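PDB 4QHQ: lipoprotein from Burkholderia cenocepacia, which binds methionine and probably delivers it, as the lipid-attached substrate-binding component, to an ABC transporter for uptake. Local coordinates for residues Ala43-Asp46 with Ala52-Phe55; Pro108-Arg113 with Val170-Tyr175. All coordinates share one frame; numbering follows the deposited sequence.

Contact 1 (Ala43-Asp46 with Ala52-Phe55); sequences AALD and ANSF. With MET (methionine), chain B.
N53 ND2, the amide nitrogen held by a hydrogen bond to N42 OD1 and a weak one to P41 O, is also the atom that meets L45 across the contact. L45 CD2 lies 3.7 Å from N53 ND2, and L45 CB comes to 3.8 Å from N53 ND2, so the leucine covers the nitrogen with carbon while helix 41-47 supplies its acceptors. The two side chains cross at about a right angle. The other leucine branch goes to the backbone, with L45 CD1 3.7 Å from A52 N; placing CG opposite the backbone N (chi1 176°) lets the two methyls reach adjacent residues of the strand. Beyond N53, the F55 ring has N53 CG at its edge and in its plane. F55 CD2 is 3.9 Å from the methionine CE in an oblique approach. Helix 41-47 is thus packed on strand 52-57, which runs on to F55 in the methionine pocket. With an apolar leucine over an amide hydrogen-bonded to the start of helix 41-47, the polar demand of N53 ND2 is met inside a buried contact, and F55 offers the ligand's thioether end a hydrocarbon surface.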
ATOM      1  N   ALA A  43       3.732  -2.205 -15.140  1.00 13.13           N
ATOM      2  CA  ALA A  43       4.034  -2.778 -16.441  1.00 17.37           C
ATOM      3  C   ALA A  43       3.041  -2.261 -17.489  1.00 15.49           C
ATOM      4  O   ALA A  43       3.402  -1.970 -18.639  1.00 17.90           O
ATOM      5  CB  ALA A  43       4.000  -4.314 -16.354  1.00 17.60           C
ATOM      6  N   ALA A  44       1.789  -2.118 -17.066  1.00 14.29           N
ATOM      7  CA  ALA A  44       0.724  -1.669 -17.953  1.00 19.30           C
ATOM      8  C   ALA A  44       0.885  -0.189 -18.279  1.00 14.93           C
ATOM      9  O   ALA A  44       0.586   0.240 -19.389  1.00 16.06           O
ATOM     10  CB  ALA A  44      -0.633  -1.941 -17.323  1.00 15.30           C
ATOM     11  N   LEU A  45       1.373   0.588 -17.325  1.00 12.38           N
ATOM     12  CA  LEU A  45       1.706   1.985 -17.562  1.00 15.43           C
ATOM     13  C   LEU A  45       2.922   2.131 -18.482  1.00 15.09           C
ATOM     14  O   LEU A  45       2.933   2.939 -19.413  1.00 16.76           O
ATOM     15  CB  LEU A  45       1.974   2.683 -16.231  1.00 13.30           C
ATOM     16  CG  LEU A  45       2.422   4.147 -16.305  1.00 11.75           C
ATOM     17  CD1 LEU A  45       1.422   5.003 -17.084  1.00 15.95           C
ATOM     18  CD2 LEU A  45       2.638   4.692 -14.886  1.00 12.91           C
ATOM     19  N   ASP A  46       3.955   1.344 -18.214  1.00 14.78           N
ATOM     20  CA  ASP A  46       5.171   1.374 -19.006  1.00 15.99           C
ATOM     21  C   ASP A  46       4.893   1.022 -20.474  1.00 19.79           C
ATOM     22  O   ASP A  46       5.517   1.577 -21.383  1.00 22.10           O
ATOM     23  CB  ASP A  46       6.197   0.413 -18.410  1.00 18.79           C
ATOM     24  CG  ASP A  46       7.518   0.447 -19.137  1.00 25.84           C
ATOM     25  OD1 ASP A  46       8.244   1.454 -18.993  1.00 34.63           O
ATOM     26  OD2 ASP A  46       7.829  -0.536 -19.843  1.00 32.38           O
ATOM     27  N   ALA A  52      -1.930   6.431 -16.484  1.00 15.05           N
ATOM     28  CA  ALA A  52      -1.483   6.689 -15.132  1.00 14.18           C
ATOM     29  C   ALA A  52      -1.889   5.506 -14.273  1.00 11.79           C
ATOM     30  O   ALA A  52      -2.740   4.703 -14.665  1.00 13.34           O
ATOM     31  CB  ALA A  52      -2.113   7.968 -14.590  1.00 15.31           C
ATOM     32  N   ASN A  53      -1.284   5.393 -13.103  1.00  9.96           N
ATOM     33  CA  ASN A  53      -1.813   4.470 -12.109  1.00 11.21           C
ATOM     34  C   ASN A  53      -1.820   5.101 -10.735  1.00 12.50           C
ATOM     35  O   ASN A  53      -1.187   6.128 -10.511  1.00 11.42           O
ATOM     36  CB  ASN A  53      -1.137   3.084 -12.156  1.00 11.44           C
ATOM     37  CG  ASN A  53       0.324   3.118 -11.777  1.00  9.70           C
ATOM     38  OD1 ASN A  53       0.711   3.780 -10.812  1.00 12.09           O
ATOM     39  ND2 ASN A  53       1.138   2.364 -12.491  1.00  9.98           N
ATOM     40  N   SER A  54      -2.568   4.490  -9.824  1.00 10.07           N
ATOM     41  CA  SER A  54      -2.783   5.061  -8.499  1.00  8.89           C
ATOM     42  C   SER A  54      -3.018   3.919  -7.534  1.00 10.28           C
ATOM     43  O   SER A  54      -4.157   3.539  -7.257  1.00 11.54           O
ATOM     44  CB  SER A  54      -3.993   6.003  -8.540  1.00 13.96           C
ATOM     45  OG  SER A  54      -4.262   6.622  -7.288  1.00 12.44           O
ATOM     46  N   PHE A  55      -1.921   3.346  -7.045  1.00  7.90           N
ATOM     47  CA  PHE A  55      -2.021   2.157  -6.209  1.00  8.17           C
ATOM     48  C   PHE A  55      -0.830   1.951  -5.277  1.00  8.88           C
ATOM     49  O   PHE A  55      -0.876   1.048  -4.465  1.00 10.79           O
ATOM     50  CB  PHE A  55      -2.172   0.907  -7.065  1.00 11.07           C
ATOM     51  CG  PHE A  55      -0.879   0.439  -7.661  1.00 10.88           C
ATOM     52  CD1 PHE A  55      -0.301   1.128  -8.724  1.00  9.79           C
ATOM     53  CD2 PHE A  55      -0.233  -0.677  -7.160  1.00 10.26           C
ATOM     54  CE1 PHE A  55       0.898   0.710  -9.269  1.00 11.45           C
ATOM     55  CE2 PHE A  55       0.972  -1.101  -7.687  1.00  8.72           C
ATOM     56  CZ  PHE A  55       1.533  -0.415  -8.752  1.00 11.03           C
TER
HETATM   57  N   MET B 301      -2.140   1.071  -0.755  1.00  8.79           N
HETATM   58  CA  MET B 301      -0.998   0.251  -0.345  1.00 10.21           C
HETATM   59  C   MET B 301      -0.440   0.727   0.978  1.00  9.31           C
HETATM   60  O   MET B 301      -0.352   1.932   1.189  1.00 11.74           O
HETATM   61  CB  MET B 301       0.080   0.300  -1.433  1.00  8.69           C
HETATM   62  CG  MET B 301       1.317  -0.567  -1.130  1.00 10.33           C
HETATM   63  SD  MET B 301       2.581  -0.426  -2.413  1.00  8.99           S
HETATM   64  CE  MET B 301       1.768  -1.211  -3.807  1.00  9.85           C
HETATM   65  OXT MET B 301      -0.096  -0.080   1.859  1.00  9.38           O

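Contact 2 (Pro108-Arg113 with Val170-Tyr175). With MET (methionine), chain B.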
ATOM      1  N   PRO A 108       9.508  -6.732  -2.022  1.00 12.79           N
ATOM      2  CA  PRO A 108      10.622  -6.156  -1.260  1.00 12.88           C
ATOM      3  C   PRO A 108      10.237  -5.000  -0.344  1.00 13.72           C
ATOM      4  O   PRO A 108      10.582  -5.025   0.836  1.00 13.76           O
ATOM      5  CB  PRO A 108      11.580  -5.684  -2.352  1.00 18.85           C
ATOM      6  CG  PRO A 108      11.371  -6.683  -3.446  1.00 17.30           C
ATOM      7  CD  PRO A 108       9.874  -6.944  -3.436  1.00 15.22           C
ATOM      8  N   SER A 109       9.521  -4.006  -0.848  1.00 11.50           N
ATOM      9  CA  SER A 109       9.249  -2.837  -0.020  1.00 11.38           C
ATOM     10  C   SER A 109       8.204  -3.082   1.064  1.00 13.32           C
ATOM     11  O   SER A 109       8.349  -2.598   2.175  1.00 11.22           O
ATOM     12  CB  SER A 109       8.869  -1.615  -0.870  1.00 10.34           C
ATOM     13  OG  SER A 109       7.588  -1.748  -1.429  1.00 11.88           O
ATOM     14  N   ASN A 110       7.132  -3.802   0.758  1.00 10.54           N
ATOM     15  CA  ASN A 110       6.154  -4.055   1.811  1.00  9.45           C
ATOM     16  C   ASN A 110       6.582  -5.131   2.807  1.00 10.19           C
ATOM     17  O   ASN A 110       6.174  -5.082   3.970  1.00 10.94           O
ATOM     18  CB  ASN A 110       4.782  -4.339   1.217  1.00 12.29           C
ATOM     19  CG  ASN A 110       4.175  -3.110   0.593  1.00  9.26           C
ATOM     20  OD1 ASN A 110       3.816  -2.149   1.295  1.00 10.04           O
ATOM     21  ND2 ASN A 110       4.084  -3.113  -0.729  1.00 10.27           N
ATOM     22  N   GLU A 111       7.425  -6.066   2.385  1.00 10.25           N
ATOM     23  CA  GLU A 111       7.988  -7.027   3.318  1.00 10.82           C
ATOM     24  C   GLU A 111       8.873  -6.260   4.298  1.00 13.85           C
ATOM     25  O   GLU A 111       8.779  -6.438   5.511  1.00 13.97           O
ATOM     26  CB  GLU A 111       8.808  -8.115   2.618  1.00 11.82           C
ATOM     27  CG  GLU A 111       9.527  -8.976   3.638  1.00 14.18           C
ATOM     28  CD  GLU A 111       9.903 -10.358   3.162  1.00 17.68           C
ATOM     29  OE1 GLU A 111       9.718 -10.710   1.984  1.00 19.07           O
ATOM     30  OE2 GLU A 111      10.395 -11.128   4.011  1.00 19.05           O
ATOM     31  N   ASN A 112       9.726  -5.396   3.762  1.00 13.70           N
ATOM     32  CA  ASN A 112      10.583  -4.561   4.583  1.00 12.34           C
ATOM     33  C   ASN A 112       9.762  -3.735   5.566  1.00 13.16           C
ATOM     34  O   ASN A 112      10.064  -3.683   6.766  1.00 15.00           O
ATOM     35  CB  ASN A 112      11.435  -3.655   3.702  1.00 15.05           C
ATOM     36  CG  ASN A 112      12.390  -2.805   4.500  1.00 16.07           C
ATOM     37  OD1 ASN A 112      13.317  -3.319   5.116  1.00 21.07           O
ATOM     38  ND2 ASN A 112      12.176  -1.493   4.484  1.00 18.36           N
ATOM     39  N   ARG A 113       8.704  -3.128   5.056  1.00 11.00           N
ATOM     40  CA  ARG A 113       7.800  -2.329   5.856  1.00 11.74           C
ATOM     41  C   ARG A 113       7.194  -3.130   7.009  1.00 10.98           C
ATOM     42  O   ARG A 113       7.144  -2.665   8.160  1.00 11.85           O
ATOM     43  CB  ARG A 113       6.687  -1.825   4.951  1.00 12.47           C
ATOM     44  CG  ARG A 113       5.625  -0.996   5.642  1.00 11.21           C
ATOM     45  CD  ARG A 113       4.573  -0.639   4.622  1.00  9.51           C
ATOM     46  NE  ARG A 113       3.639   0.356   5.122  1.00 10.74           N
ATOM     47  CZ  ARG A 113       2.600   0.803   4.431  1.00  9.63           C
ATOM     48  NH1 ARG A 113       2.357   0.304   3.219  1.00  8.87           N
ATOM     49  NH2 ARG A 113       1.807   1.732   4.945  1.00  9.88           N
ATOM     50  N   VAL A 170       0.633  -9.162   8.973  1.00 10.76           N
ATOM     51  CA  VAL A 170       0.748  -7.742   8.655  1.00  9.43           C
ATOM     52  C   VAL A 170       0.151  -7.566   7.260  1.00 11.08           C
ATOM     53  O   VAL A 170       0.622  -8.189   6.298  1.00 11.94           O
ATOM     54  CB  VAL A 170       2.204  -7.271   8.674  1.00 10.58           C
ATOM     55  CG1 VAL A 170       2.266  -5.774   8.336  1.00 12.49           C
ATOM     56  CG2 VAL A 170       2.843  -7.552  10.029  1.00 15.58           C
ATOM     57  N   ILE A 171      -0.901  -6.758   7.155  1.00  8.31           N
ATOM     58  CA  ILE A 171      -1.701  -6.694   5.927  1.00  8.19           C
ATOM     59  C   ILE A 171      -1.890  -5.261   5.465  1.00  7.94           C
ATOM     60  O   ILE A 171      -2.307  -4.403   6.245  1.00  8.20           O
ATOM     61  CB  ILE A 171      -3.101  -7.325   6.127  1.00  9.63           C
ATOM     62  CG1 ILE A 171      -2.988  -8.739   6.709  1.00 10.88           C
ATOM     63  CG2 ILE A 171      -3.895  -7.361   4.815  1.00 11.07           C
ATOM     64  CD1 ILE A 171      -4.338  -9.426   6.890  1.00 13.27           C
ATOM     65  N   ASN A 172      -1.538  -5.008   4.207  1.00  9.50           N
ATOM     66  CA  ASN A 172      -1.775  -3.698   3.587  1.00  6.58           C
ATOM     67  C   ASN A 172      -3.223  -3.267   3.712  1.00  7.23           C
ATOM     68  O   ASN A 172      -4.145  -4.053   3.534  1.00  8.88           O
ATOM     69  CB  ASN A 172      -1.368  -3.699   2.114  1.00  9.08           C
ATOM     70  CG  ASN A 172       0.124  -3.843   1.915  1.00 10.41           C
ATOM     71  OD1 ASN A 172       0.868  -2.844   1.845  1.00 12.72           O
ATOM     72  ND2 ASN A 172       0.574  -5.076   1.809  1.00  8.20           N
ATOM     73  N   THR A 173      -3.416  -1.993   4.011  1.00 10.33           N
ATOM     74  CA  THR A 173      -4.743  -1.486   4.309  1.00 10.39           C
ATOM     75  C   THR A 173      -5.760  -1.683   3.170  1.00  8.56           C
ATOM     76  O   THR A 173      -6.909  -2.001   3.436  1.00 10.87           O
ATOM     77  CB  THR A 173      -4.655  -0.038   4.803  1.00  9.87           C
ATOM     78  OG1 THR A 173      -4.090  -0.048   6.123  1.00 12.31           O
ATOM     79  CG2 THR A 173      -6.010   0.627   4.826  1.00 12.26           C
ATOM     80  N   ASN A 174      -5.342  -1.545   1.908  1.00  9.45           N
ATOM     81  CA  ASN A 174      -6.300  -1.741   0.807  1.00  8.73           C
ATOM     82  C   ASN A 174      -6.896  -3.151   0.833  1.00  9.40           C
ATOM     83  O   ASN A 174      -8.096  -3.329   0.649  1.00 11.14           O
ATOM     84  CB  ASN A 174      -5.683  -1.410  -0.558  1.00  9.95           C
ATOM     85  CG  ASN A 174      -4.545  -2.321  -0.925  1.00  8.61           C
ATOM     86  OD1 ASN A 174      -3.442  -2.207  -0.386  1.00 11.29           O
ATOM     87  ND2 ASN A 174      -4.806  -3.252  -1.833  1.00  9.69           N
ATOM     88  N   TYR A 175      -6.049  -4.142   1.096  1.00 10.27           N
ATOM     89  CA  TYR A 175      -6.509  -5.521   1.170  1.00 10.29           C
ATOM     90  C   TYR A 175      -7.292  -5.798   2.458  1.00 11.64           C
ATOM     91  O   TYR A 175      -8.270  -6.547   2.440  1.00 12.73           O
ATOM     92  CB  TYR A 175      -5.333  -6.491   1.050  1.00  9.25           C
ATOM     93  CG  TYR A 175      -4.670  -6.459  -0.317  1.00  8.47           C
ATOM     94  CD1 TYR A 175      -5.422  -6.606  -1.482  1.00 10.89           C
ATOM     95  CD2 TYR A 175      -3.300  -6.306  -0.435  1.00 10.30           C
ATOM     96  CE1 TYR A 175      -4.812  -6.585  -2.722  1.00 12.98           C
ATOM     97  CE2 TYR A 175      -2.684  -6.272  -1.672  1.00 11.86           C
ATOM     98  CZ  TYR A 175      -3.445  -6.425  -2.803  1.00 11.41           C
ATOM     99  OH  TYR A 175      -2.858  -6.409  -4.055  1.00 13.19           O
TER
HETATM  100  N   MET B 301      -2.140   1.071  -0.755  1.00  8.79           N
HETATM  101  CA  MET B 301      -0.998   0.251  -0.345  1.00 10.21           C
HETATM  102  C   MET B 301      -0.440   0.727   0.978  1.00  9.31           C
HETATM  103  O   MET B 301      -0.352   1.932   1.189  1.00 11.74           O
HETATM  104  CB  MET B 301       0.080   0.300  -1.433  1.00  8.69           C
HETATM  105  CG  MET B 301       1.317  -0.567  -1.130  1.00 10.33           C
HETATM  106  SD  MET B 301       2.581  -0.426  -2.413  1.00  8.99           S
HETATM  107  CE  MET B 301       1.768  -1.211  -3.807  1.00  9.85           C
HETATM  108  OXT MET B 301      -0.096  -0.080   1.859  1.00  9.38           O
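The methionine-binding cleft of this periplasmic-binding-protein fold is lined here by the first turns of helix 108-120 and by the turn between strand 168-171 and helix 173-178, which meet through N110, R113 and N172. R113 NH1 donates a hydrogen bond of 2.8 Å to the methionine OXT, with an N-H...O angle of 139°, and the carboxylate oxygen lies at the guanidinium edge, near its plane. The arginine reaches the carboxylate with its chain extended from CG to NE and CG opposite the backbone N (chi1 178°). The same R113 NH1 also makes a weak bond of 3.4 Å to N110 OD1, which lies in the guanidinium plane. R113 NH2 forms a salt bridge with E191 and a weak bond to S81 O, which help to hold the group's rotation; E191 probably tempers its charge.

The side chains of N110 and N172 cross at about a right angle, and their amide planes are 88° apart. N172 is at the N-cap position of helix 173-178, but its side chain does not cap the helix and is turned to the ligand side, with N172 CB 3.8 Å from the methionine OXT. In N110, OD1 accepts a hydrogen bond from H57, and ND2 donates one to D107 while resting 3.5 Å from the methionine SD. One asparagine thus touches the thioether and, by a weak bond, also the R113 group that binds the carboxylate. From the first turn of helix 173-178, N174 OD1, hydrogen-bonded to Y38, comes to 3.5 Å from the methionine CA.

Overall arrangement
Contact 1 closes before contact 2 opens along the chain, and their centres lie 19 Å apart, with nearest atoms about 6 Å apart and no direct touch. Contact 1 pairs helix 41-47 with strand 52-57 of the six-stranded mixed sheet, whereas contact 2 joins helix 108-120 to strand 168-171 of the five-stranded one and to helix 173-178, so each contact includes a strand of a different sheet. Methionine bridges them: 52-55 meets its side chain, while 108-113 and 170-175 reach its carboxylate, sulfur and alpha carbon. Beyond F55, strand 52-57 itself connects with contact 2. A ligand touched from both sheets' sides of the fold is consistent with the two-lobed, closed form of a substrate-binding protein.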